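Local coordinates for cellulosome anchoring protein cohesin region (PDB 4DH2), which serves as a type I cohesin module of a cellulosome anchoring protein, binding a dockerin in a cohesin-dockerin complex and so probably tethering dockerin-bearing proteins, at residues Ile71-Pro74 against Ala75-Phe78; Phe141-Phe144 against Asp145-Ile149. One frame throughout, in Å; residues are numbered along the deposited sequence.

Interaction 1: Ile71-Pro74 against Ala75-Phe78; sequences ITDP and ANNF. With SO4 (sulfate ion), chain G.
Residues 71-78 lie in the connection from strand 60-67 to strand 78-83 of the cohesin domain, which ends in a short helical turn, 74-77. Asp73 sits at its N-cap position, and its backbone carbonyl rather than its carboxylate holds the first turn. Asp73 O accepts from Asn77 N at 2.8 Å and from Asn76 N at 2.9 Å, so one carbonyl takes two N-H donors. Phe78 N then bonds to Pro74 O at 3.1 Å, where the chain leaves the helix.

The Asp73 side chain reaches forward over the turn. Its CG lies anti to the backbone N (chi1 -164°), which brings the carboxylate beside Asn76. Asn76 ND2 gives a nearly straight bond to Asp73 OD2, 3.0 Å, on the syn side but 31° out of the carboxylate plane. The carboxylate and amide planes are almost perpendicular, 84° apart. A water donates to both Asp73 OD2 and Asn77 OD1, so it ties the two side chains together.

The amide of Asn77 turns back to the loop. Asn77 ND2 bonds to Thr72 OG1 at 3.2 Å, with the hydroxyl lying in the amide plane, and makes a weak bond to Thr72 O. On the apolar side, Ile71 CG2 packs on Phe78 CB at 3.7 Å, and the two side chains cross at about a right angle. A sulfate, probably from the crystallisation liquor, lies near Asp73 N and makes only a weak bond with it.

Thr72 OG1 also bonds to Gly102 O, and Asn77 OD1 to Asp96 N. Ile71, Thr72 and Asn77 touch Phe93 of strand 88-94, and Phe78 touches Phe91. Pro74 and Phe78 rest on Pro67, at the end of strand 60-67.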
loop_
_atom_site.group_PDB
_atom_site.type_symbol
_atom_site.label_atom_id
_atom_site.label_comp_id
_atom_site.label_asym_id
_atom_site.label_seq_id
_atom_site.Cartn_x
_atom_site.Cartn_y
_atom_site.Cartn_z
ATOM N N ILE A 71 -3.293 11.465 5.516
ATOM C CA ILE A 71 -4.331 10.540 5.091
ATOM C C ILE A 71 -5.699 11.127 5.443
ATOM O O ILE A 71 -5.947 11.503 6.600
ATOM C CB ILE A 71 -4.172 9.185 5.809
ATOM C CG1 ILE A 71 -2.776 8.562 5.541
ATOM C CG2 ILE A 71 -5.310 8.238 5.420
ATOM C CD1 ILE A 71 -2.485 8.307 4.082
ATOM N N THR A 72 -6.579 11.216 4.453
ATOM C CA THR A 72 -7.930 11.739 4.649
ATOM C C THR A 72 -8.821 10.605 5.122
ATOM O O THR A 72 -8.562 9.446 4.811
ATOM C CB THR A 72 -8.487 12.295 3.353
ATOM O OG1 THR A 72 -8.411 11.283 2.353
ATOM C CG2 THR A 72 -7.703 13.521 2.890
ATOM N N ASP A 73 -9.870 10.944 5.874
ATOM C CA ASP A 73 -10.830 9.968 6.393
ATOM C C ASP A 73 -10.315 8.543 6.489
ATOM O O ASP A 73 -10.866 7.637 5.818
ATOM C CB ASP A 73 -12.107 10.004 5.528
ATOM C CG ASP A 73 -13.307 9.332 6.193
ATOM O OD1 ASP A 73 -13.288 9.114 7.428
ATOM O OD2 ASP A 73 -14.284 9.036 5.455
ATOM N N PRO A 74 -9.307 8.319 7.351
ATOM C CA PRO A 74 -8.597 7.040 7.399
ATOM C C PRO A 74 -9.478 5.884 7.769
ATOM O O PRO A 74 -9.255 4.786 7.285
ATOM C CB PRO A 74 -7.522 7.265 8.471
ATOM C CG PRO A 74 -7.903 8.524 9.166
ATOM C CD PRO A 74 -8.627 9.330 8.179
ATOM N N ALA A 75 -10.458 6.109 8.644
ATOM C CA ALA A 75 -11.404 5.056 8.964
ATOM C C ALA A 75 -11.983 4.403 7.733
ATOM O O ALA A 75 -12.205 3.197 7.720
ATOM C CB ALA A 75 -12.546 5.627 9.860
ATOM N N ASN A 76 -12.247 5.187 6.682
ATOM C CA ASN A 76 -12.820 4.641 5.458
ATOM C C ASN A 76 -11.827 4.511 4.306
ATOM O O ASN A 76 -12.064 3.743 3.358
ATOM C CB ASN A 76 -13.946 5.542 4.969
ATOM C CG ASN A 76 -15.168 5.447 5.860
ATOM O OD1 ASN A 76 -15.578 4.344 6.207
ATOM N ND2 ASN A 76 -15.696 6.579 6.283
ATOM N N ASN A 77 -10.746 5.268 4.378
ATOM C CA ASN A 77 -9.871 5.414 3.199
ATOM C C ASN A 77 -8.543 4.663 3.274
ATOM O O ASN A 77 -7.854 4.529 2.254
ATOM C CB ASN A 77 -9.568 6.875 2.952
ATOM C CG ASN A 77 -10.766 7.660 2.511
ATOM O OD1 ASN A 77 -11.860 7.137 2.263
ATOM N ND2 ASN A 77 -10.559 8.931 2.405
ATOM N N PHE A 78 -8.205 4.171 4.461
ATOM C CA PHE A 78 -6.852 3.661 4.749
ATOM C C PHE A 78 -6.898 2.264 5.349
ATOM O O PHE A 78 -7.619 2.009 6.317
ATOM C CB PHE A 78 -6.112 4.641 5.673
ATOM C CG PHE A 78 -4.727 4.211 6.030
ATOM C CD1 PHE A 78 -3.641 4.693 5.318
ATOM C CD2 PHE A 78 -4.494 3.345 7.099
ATOM C CE1 PHE A 78 -2.348 4.304 5.653
ATOM C CE2 PHE A 78 -3.200 2.950 7.429
ATOM C CZ PHE A 78 -2.132 3.420 6.712
HETATM S S SO4 G . -10.725 14.056 7.292
HETATM O O1 SO4 G . -11.039 15.304 7.983
HETATM O O2 SO4 G . -11.948 13.270 7.135
HETATM O O3 SO4 G . -10.160 14.398 5.986
HETATM O O4 SO4 G . -9.762 13.288 8.080
HETATM O O HOH W 1 -14.130 8.494 2.722
#

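Interaction 2: Phe141-Phe144 against Asp145-Ile149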
loop_
_atom_site.group_PDB
_atom_site.type_symbol
_atom_site.label_atom_id
_atom_site.label_comp_id
_atom_site.label_asym_id
_atom_site.label_seq_id
_atom_site.Cartn_x
_atom_site.Cartn_y
_atom_site.Cartn_z
ATOM N N PHE A 141 0.353 4.486 -7.679
ATOM C CA PHE A 141 -0.412 5.665 -7.259
ATOM C C PHE A 141 -1.188 6.179 -8.460
ATOM O O PHE A 141 -0.707 6.105 -9.585
ATOM C CB PHE A 141 0.507 6.815 -6.839
ATOM C CG PHE A 141 1.262 6.605 -5.559
ATOM C CD1 PHE A 141 1.054 7.427 -4.471
ATOM C CD2 PHE A 141 2.223 5.622 -5.465
ATOM C CE1 PHE A 141 1.741 7.249 -3.314
ATOM C CE2 PHE A 141 2.941 5.463 -4.299
ATOM C CZ PHE A 141 2.695 6.257 -3.230
ATOM N N CYS A 142 -2.357 6.760 -8.235
ATOM C CA CYS A 142 -3.062 7.416 -9.322
ATOM C C CYS A 142 -3.850 8.628 -8.842
ATOM O O CYS A 142 -4.092 8.809 -7.625
ATOM C CB CYS A 142 -3.976 6.460 -10.074
ATOM S SG CYS A 142 -5.505 5.953 -9.151
ATOM N N ASP A 143 -4.244 9.463 -9.809
ATOM C CA ASP A 143 -5.066 10.618 -9.520
ATOM C C ASP A 143 -6.538 10.301 -9.724
ATOM O O ASP A 143 -6.899 9.151 -9.995
ATOM C CB ASP A 143 -4.634 11.872 -10.289
ATOM C CG ASP A 143 -4.938 11.840 -11.751
ATOM O OD1 ASP A 143 -5.663 10.952 -12.248
ATOM O OD2 ASP A 143 -4.456 12.803 -12.421
ATOM N N PHE A 144 -7.363 11.321 -9.550
ATOM C CA PHE A 144 -8.817 11.142 -9.649
ATOM C C PHE A 144 -9.234 10.559 -10.995
ATOM O O PHE A 144 -10.168 9.736 -11.082
ATOM C CB PHE A 144 -9.541 12.454 -9.437
ATOM C CG PHE A 144 -11.020 12.300 -9.528
ATOM C CD1 PHE A 144 -11.727 11.851 -8.442
ATOM C CD2 PHE A 144 -11.687 12.581 -10.705
ATOM C CE1 PHE A 144 -13.105 11.700 -8.519
ATOM C CE2 PHE A 144 -13.046 12.428 -10.786
ATOM C CZ PHE A 144 -13.750 11.985 -9.688
ATOM N N ASP A 145 -8.516 10.944 -12.055
ATOM C CA ASP A 145 -8.793 10.436 -13.385
ATOM C C ASP A 145 -8.101 9.135 -13.737
ATOM O O ASP A 145 -8.138 8.706 -14.894
ATOM C CB ASP A 145 -8.439 11.501 -14.431
ATOM C CG ASP A 145 -9.253 12.764 -14.256
ATOM O OD1 ASP A 145 -10.513 12.660 -14.202
ATOM O OD2 ASP A 145 -8.652 13.855 -14.123
ATOM N N LEU A 146 -7.522 8.494 -12.723
ATOM C CA LEU A 146 -6.813 7.218 -12.846
ATOM C C LEU A 146 -5.520 7.339 -13.637
ATOM O O LEU A 146 -4.951 6.325 -14.084
ATOM C CB LEU A 146 -7.683 6.125 -13.471
ATOM C CG LEU A 146 -9.094 6.021 -12.865
ATOM C CD1 LEU A 146 -9.881 4.893 -13.512
ATOM C CD2 LEU A 146 -9.002 5.835 -11.388
ATOM N N LYS A 147 -5.052 8.569 -13.787
ATOM C CA LYS A 147 -3.748 8.789 -14.413
ATOM C C LYS A 147 -2.673 8.421 -13.402
ATOM O O LYS A 147 -2.797 8.709 -12.208
ATOM C CB LYS A 147 -3.569 10.243 -14.827
ATOM C CG LYS A 147 -4.489 10.686 -15.961
ATOM C CD LYS A 147 -4.274 12.169 -16.269
ATOM C CE LYS A 147 -2.954 12.429 -17.010
ATOM N NZ LYS A 147 -2.816 13.871 -17.384
ATOM N N PRO A 148 -1.599 7.794 -13.883
ATOM C CA PRO A 148 -0.568 7.379 -12.938
ATOM C C PRO A 148 0.183 8.562 -12.376
ATOM O O PRO A 148 0.378 9.587 -13.044
ATOM C CB PRO A 148 0.364 6.484 -13.786
ATOM C CG PRO A 148 0.065 6.816 -15.192
ATOM C CD PRO A 148 -1.379 7.254 -15.234
ATOM N N ILE A 149 0.617 8.400 -11.131
ATOM C CA ILE A 149 1.532 9.317 -10.491
ATOM C C ILE A 149 2.745 8.456 -10.127
ATOM O O ILE A 149 2.595 7.454 -9.445
ATOM C CB ILE A 149 0.920 9.886 -9.191
ATOM C CG1 ILE A 149 -0.372 10.714 -9.486
ATOM C CG2 ILE A 149 1.938 10.719 -8.481
ATOM C CD1 ILE A 149 -1.130 11.109 -8.216
HETATM O O HOH W 2 2.690 4.788 -9.466
HETATM O O HOH W 3 -5.922 14.230 -14.210
#
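Asp143 OD1 accepts from Lys147 N at 2.9 Å, from above the carboxylate plane, and takes a weak bond from Asp145 N. Its CG lies between the backbone N and the carbonyl carbon (chi1 72°), which tucks the carboxylate inside the bend. Lys147 CB packs beside Asp143 OD1 at 3.4 Å. A water donates to both Asp143 OD2 and Asp145 OD2, bridging two acidic groups. The backbone forms a type I beta turn from Asp143 to Leu146, closed by Leu146 N to Asp143 O at 2.9 Å. This turn is the tip of the hairpin between strands 129-142 and 149-161. Asp143 N bonds to Lys147 O, and Ile149 N bonds to Phe141 O at 3.1 Å. Phe141 CB meets Ile149 CB at 3.9 Å. Cys142 SG is near Leu146 CD2, 4.2 Å away. Farther out, Asp143 OD2 bonds to His44 NE2. Lys147 NZ reaches Tyr15 OH and forms a salt bridge with Asp14. The tip also meets the dockerin chain. Phe144 O bonds to Arg26 of the dockerin, whose guanidinium makes a cation-pi contact with the Phe144 ring. Cys142 packs on Ile18 and Leu146 on Val22 of the dockerin chain.

Both contacts are chain connections within the one cohesin domain. Interaction 1 comes first along the chain, between strands 60-67 and 78-83. Interaction 2 follows it, between strands 129-142 and 149-161. Their centres are about 18 Å apart, and their nearest atoms are about 9 Å apart, so they do not touch. Strands 60-67 and 78-83 are the two outermost strands of the sheet order, whereas 129-142 and 149-161 are neighbours in its middle. Both are connections of the fold. Of the two, only 141-149 also forms part of the dockerin-binding surface in this complex, and no other protein chain of the assembly touches 71-78.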